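Local coordinates for receptor-like protein kinase ANXUR1 (Arabidopsis thaliana, PDB 6FIG) that probably acts as a cell-surface receptor kinase in plant reproduction, sensing extracellular signals through an ectodomain of two tandem malectin-like domains, at residues L6-T10 with P51-R56; A13-Q17 with L47-P51; K19-E23 with N154-V158. All blocks are in the same frame, centred on the assembly; numbering follows the deposited sequence.

Contact 1 (L6-T10 with P51-R56); sequences LSCGT and PYMTAR. With CA (calcium ion), chain I.
Around a calcium ion, the backbone of 6-10 meets that of 51-56 at two points: the CA atoms of S7 and P51 lie 4.9 Å apart, and those of G9 and A55 4.6 Å. Both segments turn at the metal, a type II turn running from S7 to T10 and a type I turn from P51, which follows a cis peptide bond, to T54. No hydrogen bond joins the two segments directly; the ion does that work. G9, at the third position of its turn with positive phi, brings its bare CA to 3.4 Å from A55 O in a CA-H...O contact.

Five ligands come from these residues. The carbonyls of C8, P51 and T54 all point inward, while S7 OG binds the calcium ion at 2.6 Å and T54 OG1 binds it at 2.4 Å. S7 turns its hydroxyl anti to its own N (chi1 -177°), swinging it past P51 CB to the ion. T54 holds OG1 between its N and carbonyl carbon (chi1 46°), and that rotation lets it bind through OG1 and O together. N154 O on strand 151-161 completes the site, one of two similar calcium sites in this tandem malectin-like ectodomain. So many oxygens crowd together because the cation offsets their mutual repulsion; C8 O and T54 O are 3.1 Å apart.

T10 crosses T54 at about a right angle, its CG2 methyl 3.3 Å from T54 OG1. T10 OG1 gives S7 O a 2.7 Å hydrogen bond with a C=O...donor angle of 142°. Farther from the metal, C8 CB packs against R56 CB, and the R56 guanidinium turns to a salt bridge with D25 and a hydrogen bond to S34.

Contact 2 (A13-Q17 with L47-P51); sequences ASADQ and LSTVP. With CA (calcium ion), chain I.
The amide of Q17 lies against L47, with L47 CB over one of its faces, 3.8 Å from Q17 CD. Farther out over the same face, L47 CD1 reaches 3.7 Å from Q17 NE2. At the oxygen end, Q17 OE1 is 3.4 Å from S48 CB, which approaches obliquely, so the amide is touched by carbon along its length. The other flat group, the carboxylate of D16, meets the facing segment through a water: D16 OD2 accepts from it at 2.6 Å, and the same water donates to V50 O at 2.8 Å. Its OD1 takes backbone N-H groups from D18 and K20, and OD2 also accepts from W22 NE1, so several donors hold the carboxylate in place.

The segments run antiparallel, 170° apart, yet no backbone hydrogen bond spans them, and Q17 N is buried here without a partner. The facing loop contains an ST turn: S48 OG accepts from V50 N at 3.1 Å and a nearly straight 163°, with the hydroxyl also resting against CA and CB of D16.

V50 supplies the methyls of the contact. Its CG1, anti to the backbone N (chi1 178°), lies 3.4 Å from S14 OG, while V50 CG2 turns to A15 O at 3.5 Å. Both methyls also touch S14 CB and thus lie against strand 14-15, and V50 CB sits close to D16 CB.

This is a surface patch of the N-terminal half of the ectodomain. Strand 14-15 pairs antiparallel with strand 21-24, S14 bonding to the backbone of W22, and the loop 47-51 links strand 35-38 to strand 54-58; the indole of W22 lies against S14, V50 and P51 together.

Contact 3 (K19-E23 with N154-V158); sequences KKKWE and NGIEV. With CA (calcium ion), chain I; EDO (1,2-ethanediol), chain J.
W22 and G155 bring their CA atoms no nearer than 8.8 Å, and strand segments 21-23 and 155-158 are inclined at 112° with 9.1 Å between their axes; side chains bridge the gap. K20 and E157 arrive from opposite directions and join in a salt bridge. At 2.5 Å from K20 NZ to E157 OE2 the modelled bond is unusually short, and its exact length is doubtful. The lysine runs straight out from its backbone, then bends at chi3 (-80°) and again at chi4 to bring NZ to the carboxylate. Both ends have other partners: NZ also bonds T208 OG1, while E157 OE1 takes R77 in a second salt bridge and the hydroxyl of Y79, so the buried carboxylate is probably kept ionised.

Beside this pair the indole of W22 packs on strand 155-158, its CH2 4.0 Å from E157 CG and its CZ3 4.1 Å from G155 CA. The I156 N atom lies at the ring edge, near its plane.

Strand 4-7 separates the two, parallel to 21-24 on one side and antiparallel to 151-161 on the other; beyond, N154 and G155 form a classic bulge opposite Y79 of strand 73-80.

From the N terminus, strand 4-7 leads into the turn at S7-T10, which binds the calcium ion; the chain then passes through 13-17 and 19-23 before 47-51 returns to 13-17. Contact 2 thereby closes a loop nested inside the larger one that contact 1 shuts at 51-56, and P51 belongs to both. Contact 3 crosses both of these loops: it starts at 19-23, within them, and closes only after about 130 more residues at 154-158. Strand 4-7 bonds to 21-24 through S7 with E23 and to 151-161 through L6 with I156. Segments 6-10 and 51-56 and N154 bind the ion, while 13-17 and 19-23 pack beside it.

Contact 1 (L6-T10 with P51-R56)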
# COMPACT_ATOMS: atom_id res chain seq x y z
N LEU A 6 -13.99 4.42 0.03
CA LEU A 6 -14.95 5.51 0.02
C LEU A 6 -15.75 5.49 1.31
O LEU A 6 -16.39 4.48 1.64
CB LEU A 6 -15.90 5.37 -1.15
CG LEU A 6 -15.28 5.15 -2.53
CD1 LEU A 6 -16.37 5.02 -3.57
CD2 LEU A 6 -14.31 6.28 -2.87
N SER A 7 -15.71 6.59 2.06
CA SER A 7 -16.55 6.71 3.24
C SER A 7 -17.77 7.49 2.79
O SER A 7 -17.68 8.69 2.51
CB SER A 7 -15.85 7.41 4.40
OG SER A 7 -16.73 7.41 5.52
N CYS A 8 -18.89 6.79 2.69
CA CYS A 8 -20.08 7.35 2.11
C CYS A 8 -20.67 8.36 3.09
O CYS A 8 -20.70 8.10 4.30
CB CYS A 8 -21.06 6.24 1.79
SG CYS A 8 -20.27 5.01 0.76
N GLY A 9 -21.07 9.50 2.56
CA GLY A 9 -21.66 10.57 3.36
C GLY A 9 -20.68 11.57 3.94
O GLY A 9 -21.08 12.44 4.72
N THR A 10 -19.40 11.47 3.59
CA THR A 10 -18.38 12.43 4.04
C THR A 10 -18.11 13.43 2.93
O THR A 10 -18.41 13.19 1.76
CB THR A 10 -17.06 11.74 4.44
OG1 THR A 10 -16.53 10.98 3.34
CG2 THR A 10 -17.25 10.81 5.63
N PRO A 51 -15.39 4.20 8.60
CA PRO A 51 -16.37 5.00 7.88
C PRO A 51 -17.76 5.02 8.54
O PRO A 51 -18.68 5.62 7.99
CB PRO A 51 -16.47 4.24 6.55
CG PRO A 51 -16.34 2.82 6.96
CD PRO A 51 -15.32 2.82 8.07
N TYR A 52 -17.88 4.38 9.70
CA TYR A 52 -19.18 3.95 10.23
C TYR A 52 -20.17 5.05 10.64
O TYR A 52 -21.37 4.82 10.53
CB TYR A 52 -18.97 2.99 11.41
CG TYR A 52 -18.20 1.75 11.04
CD1 TYR A 52 -18.79 0.74 10.27
CD2 TYR A 52 -16.87 1.58 11.45
CE1 TYR A 52 -18.08 -0.40 9.93
CE2 TYR A 52 -16.16 0.44 11.11
CZ TYR A 52 -16.77 -0.54 10.37
OH TYR A 52 -16.07 -1.66 10.00
N MET A 53 -19.71 6.21 11.11
CA MET A 53 -20.63 7.22 11.63
C MET A 53 -21.29 8.08 10.56
O MET A 53 -22.15 8.89 10.89
CB MET A 53 -19.92 8.12 12.66
CG MET A 53 -19.62 7.39 13.96
SD MET A 53 -21.11 6.87 14.85
CE MET A 53 -21.69 8.42 15.53
N THR A 54 -20.92 7.90 9.30
CA THR A 54 -21.50 8.65 8.21
C THR A 54 -22.05 7.67 7.20
O THR A 54 -21.44 6.64 6.95
CB THR A 54 -20.44 9.53 7.55
OG1 THR A 54 -19.25 8.74 7.33
CG2 THR A 54 -20.13 10.71 8.44
N ALA A 55 -23.18 8.01 6.60
CA ALA A 55 -23.81 7.15 5.61
C ALA A 55 -24.35 7.97 4.48
O ALA A 55 -24.53 9.17 4.60
CB ALA A 55 -24.91 6.32 6.25
N ARG A 56 -24.59 7.29 3.37
CA ARG A 56 -25.45 7.81 2.33
C ARG A 56 -26.74 7.00 2.41
O ARG A 56 -26.70 5.79 2.56
CB ARG A 56 -24.78 7.64 0.97
CG ARG A 56 -25.55 8.31 -0.14
CD ARG A 56 -24.76 8.41 -1.42
NE ARG A 56 -23.62 9.32 -1.30
CZ ARG A 56 -23.68 10.65 -1.33
NH1 ARG A 56 -24.83 11.31 -1.46
NH2 ARG A 56 -22.54 11.33 -1.21
CA CA I . -19.27 6.80 5.92

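Contact 2 (A13-Q17 with L47-P51)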
# COMPACT_ATOMS: atom_id res chain seq x y z
N ALA A 13 -11.52 14.13 3.41
CA ALA A 13 -10.71 12.91 3.57
C ALA A 13 -10.67 12.55 5.05
O ALA A 13 -10.70 13.44 5.92
CB ALA A 13 -9.30 13.15 3.05
N SER A 14 -10.65 11.25 5.34
CA SER A 14 -10.63 10.75 6.70
C SER A 14 -9.72 9.54 6.79
O SER A 14 -9.33 8.99 5.76
CB SER A 14 -12.05 10.41 7.16
OG SER A 14 -12.66 9.43 6.33
N ALA A 15 -9.37 9.14 8.01
CA ALA A 15 -8.54 7.95 8.25
C ALA A 15 -9.05 7.25 9.48
O ALA A 15 -9.47 7.90 10.42
CB ALA A 15 -7.08 8.33 8.43
N ASP A 16 -9.01 5.92 9.46
CA ASP A 16 -9.49 5.11 10.60
C ASP A 16 -8.37 4.77 11.61
O ASP A 16 -7.23 5.25 11.49
CB ASP A 16 -10.26 3.88 10.10
CG ASP A 16 -9.38 2.85 9.38
OD1 ASP A 16 -8.14 2.84 9.59
OD2 ASP A 16 -9.95 2.05 8.60
N GLN A 17 -8.70 3.95 12.60
CA GLN A 17 -7.76 3.56 13.69
C GLN A 17 -6.59 2.69 13.20
O GLN A 17 -5.58 2.59 13.88
CB GLN A 17 -8.51 2.84 14.83
CG GLN A 17 -8.71 1.32 14.70
CD GLN A 17 -9.44 0.84 13.43
OE1 GLN A 17 -10.13 1.62 12.74
NE2 GLN A 17 -9.31 -0.45 13.14
N LEU A 47 -14.35 0.71 16.66
CA LEU A 47 -12.92 1.00 16.76
C LEU A 47 -12.62 2.40 16.23
O LEU A 47 -11.69 3.07 16.70
CB LEU A 47 -12.10 -0.04 15.99
CG LEU A 47 -12.34 -1.52 16.33
CD1 LEU A 47 -11.49 -2.43 15.45
CD2 LEU A 47 -12.07 -1.76 17.81
N SER A 48 -13.44 2.84 15.27
CA SER A 48 -13.30 4.14 14.63
C SER A 48 -14.66 4.74 14.30
O SER A 48 -15.63 4.00 14.15
CB SER A 48 -12.52 3.95 13.33
OG SER A 48 -12.11 5.18 12.78
N THR A 49 -14.72 6.06 14.15
CA THR A 49 -15.90 6.70 13.55
C THR A 49 -15.85 6.62 12.00
O THR A 49 -16.82 7.00 11.35
CB THR A 49 -16.05 8.18 13.96
OG1 THR A 49 -14.95 8.95 13.47
CG2 THR A 49 -16.15 8.35 15.49
N VAL A 50 -14.72 6.15 11.44
CA VAL A 50 -14.50 6.10 9.99
C VAL A 50 -14.52 4.63 9.54
O VAL A 50 -13.73 3.84 10.06
CB VAL A 50 -13.11 6.70 9.65
CG1 VAL A 50 -12.81 6.61 8.16
CG2 VAL A 50 -13.00 8.14 10.14
N PRO A 51 -15.39 4.20 8.60
CA PRO A 51 -16.37 5.00 7.88
C PRO A 51 -17.76 5.02 8.54
O PRO A 51 -18.68 5.62 7.99
CB PRO A 51 -16.47 4.24 6.55
CG PRO A 51 -16.34 2.82 6.96
CD PRO A 51 -15.32 2.82 8.07
CA CA I . -19.27 6.80 5.92
O HOH W 1 -12.42 1.49 9.34

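Contact 3 (K19-E23 with N154-V158)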
# COMPACT_ATOMS: atom_id res chain seq x y z
N LYS A 19 -5.05 3.26 10.32
CA LYS A 19 -4.37 4.15 9.37
C LYS A 19 -4.79 4.01 7.90
O LYS A 19 -4.09 4.51 7.02
CB LYS A 19 -2.84 4.04 9.54
CG LYS A 19 -2.35 4.41 10.93
CD LYS A 19 -0.84 4.63 10.92
CE LYS A 19 -0.22 4.47 12.31
NZ LYS A 19 -0.75 5.46 13.28
N LYS A 20 -5.93 3.38 7.64
CA LYS A 20 -6.46 3.29 6.29
C LYS A 20 -7.01 4.67 5.92
O LYS A 20 -7.72 5.27 6.72
CB LYS A 20 -7.59 2.27 6.21
CG LYS A 20 -8.20 2.08 4.83
CD LYS A 20 -9.28 1.01 4.85
CE LYS A 20 -8.71 -0.40 4.82
NZ LYS A 20 -8.42 -0.90 3.46
N LYS A 21 -6.65 5.15 4.73
CA LYS A 21 -7.13 6.45 4.24
C LYS A 21 -8.44 6.25 3.51
O LYS A 21 -8.59 5.33 2.71
CB LYS A 21 -6.11 7.11 3.31
CG LYS A 21 -4.88 7.62 4.04
CD LYS A 21 -3.90 8.29 3.07
CE LYS A 21 -2.46 8.10 3.51
NZ LYS A 21 -2.03 6.68 3.46
N TRP A 22 -9.41 7.12 3.81
CA TRP A 22 -10.72 7.09 3.17
C TRP A 22 -11.00 8.45 2.53
O TRP A 22 -10.47 9.48 2.96
CB TRP A 22 -11.81 6.81 4.19
CG TRP A 22 -11.76 5.48 4.85
CD1 TRP A 22 -10.93 5.10 5.86
CD2 TRP A 22 -12.59 4.34 4.57
NE1 TRP A 22 -11.20 3.81 6.24
CE2 TRP A 22 -12.21 3.31 5.46
CE3 TRP A 22 -13.61 4.09 3.65
CZ2 TRP A 22 -12.82 2.05 5.46
CZ3 TRP A 22 -14.21 2.84 3.65
CH2 TRP A 22 -13.80 1.83 4.54
N GLU A 23 -11.82 8.43 1.48
CA GLU A 23 -12.24 9.64 0.78
C GLU A 23 -13.75 9.67 0.58
O GLU A 23 -14.40 8.63 0.69
CB GLU A 23 -11.52 9.76 -0.57
CG GLU A 23 -11.93 8.74 -1.62
CD GLU A 23 -11.21 8.95 -2.93
OE1 GLU A 23 -11.36 10.02 -3.54
OE2 GLU A 23 -10.47 8.05 -3.36
N ASN A 154 -22.33 2.81 4.49
CA ASN A 154 -21.37 3.64 5.23
C ASN A 154 -20.01 3.72 4.57
O ASN A 154 -19.33 4.75 4.63
CB ASN A 154 -21.23 3.15 6.65
CG ASN A 154 -22.54 3.17 7.39
OD1 ASN A 154 -23.29 2.21 7.34
ND2 ASN A 154 -22.83 4.29 8.05
N GLY A 155 -19.61 2.64 3.91
CA GLY A 155 -18.31 2.58 3.26
C GLY A 155 -18.27 1.57 2.14
O GLY A 155 -18.95 0.54 2.19
N ILE A 156 -17.47 1.88 1.14
CA ILE A 156 -17.23 0.97 0.01
C ILE A 156 -15.74 0.89 -0.26
O ILE A 156 -15.11 1.92 -0.39
CB ILE A 156 -17.97 1.43 -1.27
CG1 ILE A 156 -19.48 1.48 -1.03
CG2 ILE A 156 -17.66 0.51 -2.44
CD1 ILE A 156 -20.27 2.10 -2.17
N GLU A 157 -15.17 -0.32 -0.34
CA GLU A 157 -13.82 -0.50 -0.88
C GLU A 157 -13.83 -1.38 -2.11
O GLU A 157 -14.56 -2.36 -2.16
CB GLU A 157 -12.84 -1.11 0.11
CG GLU A 157 -12.58 -0.35 1.38
CD GLU A 157 -11.42 -0.99 2.12
OE1 GLU A 157 -11.68 -1.86 2.96
OE2 GLU A 157 -10.26 -0.64 1.80
N VAL A 158 -13.05 -0.98 -3.10
CA VAL A 158 -12.75 -1.78 -4.27
C VAL A 158 -11.25 -1.88 -4.39
O VAL A 158 -10.58 -0.87 -4.49
CB VAL A 158 -13.37 -1.18 -5.53
CG1 VAL A 158 -13.03 -2.03 -6.75
CG2 VAL A 158 -14.87 -1.08 -5.36
CA CA I . -19.27 6.80 5.92
C1 EDO J . -7.99 7.00 -0.50
O1 EDO J . -9.01 7.08 0.50
C2 EDO J . -8.38 5.83 -1.40
O2 EDO J . -9.72 5.98 -1.86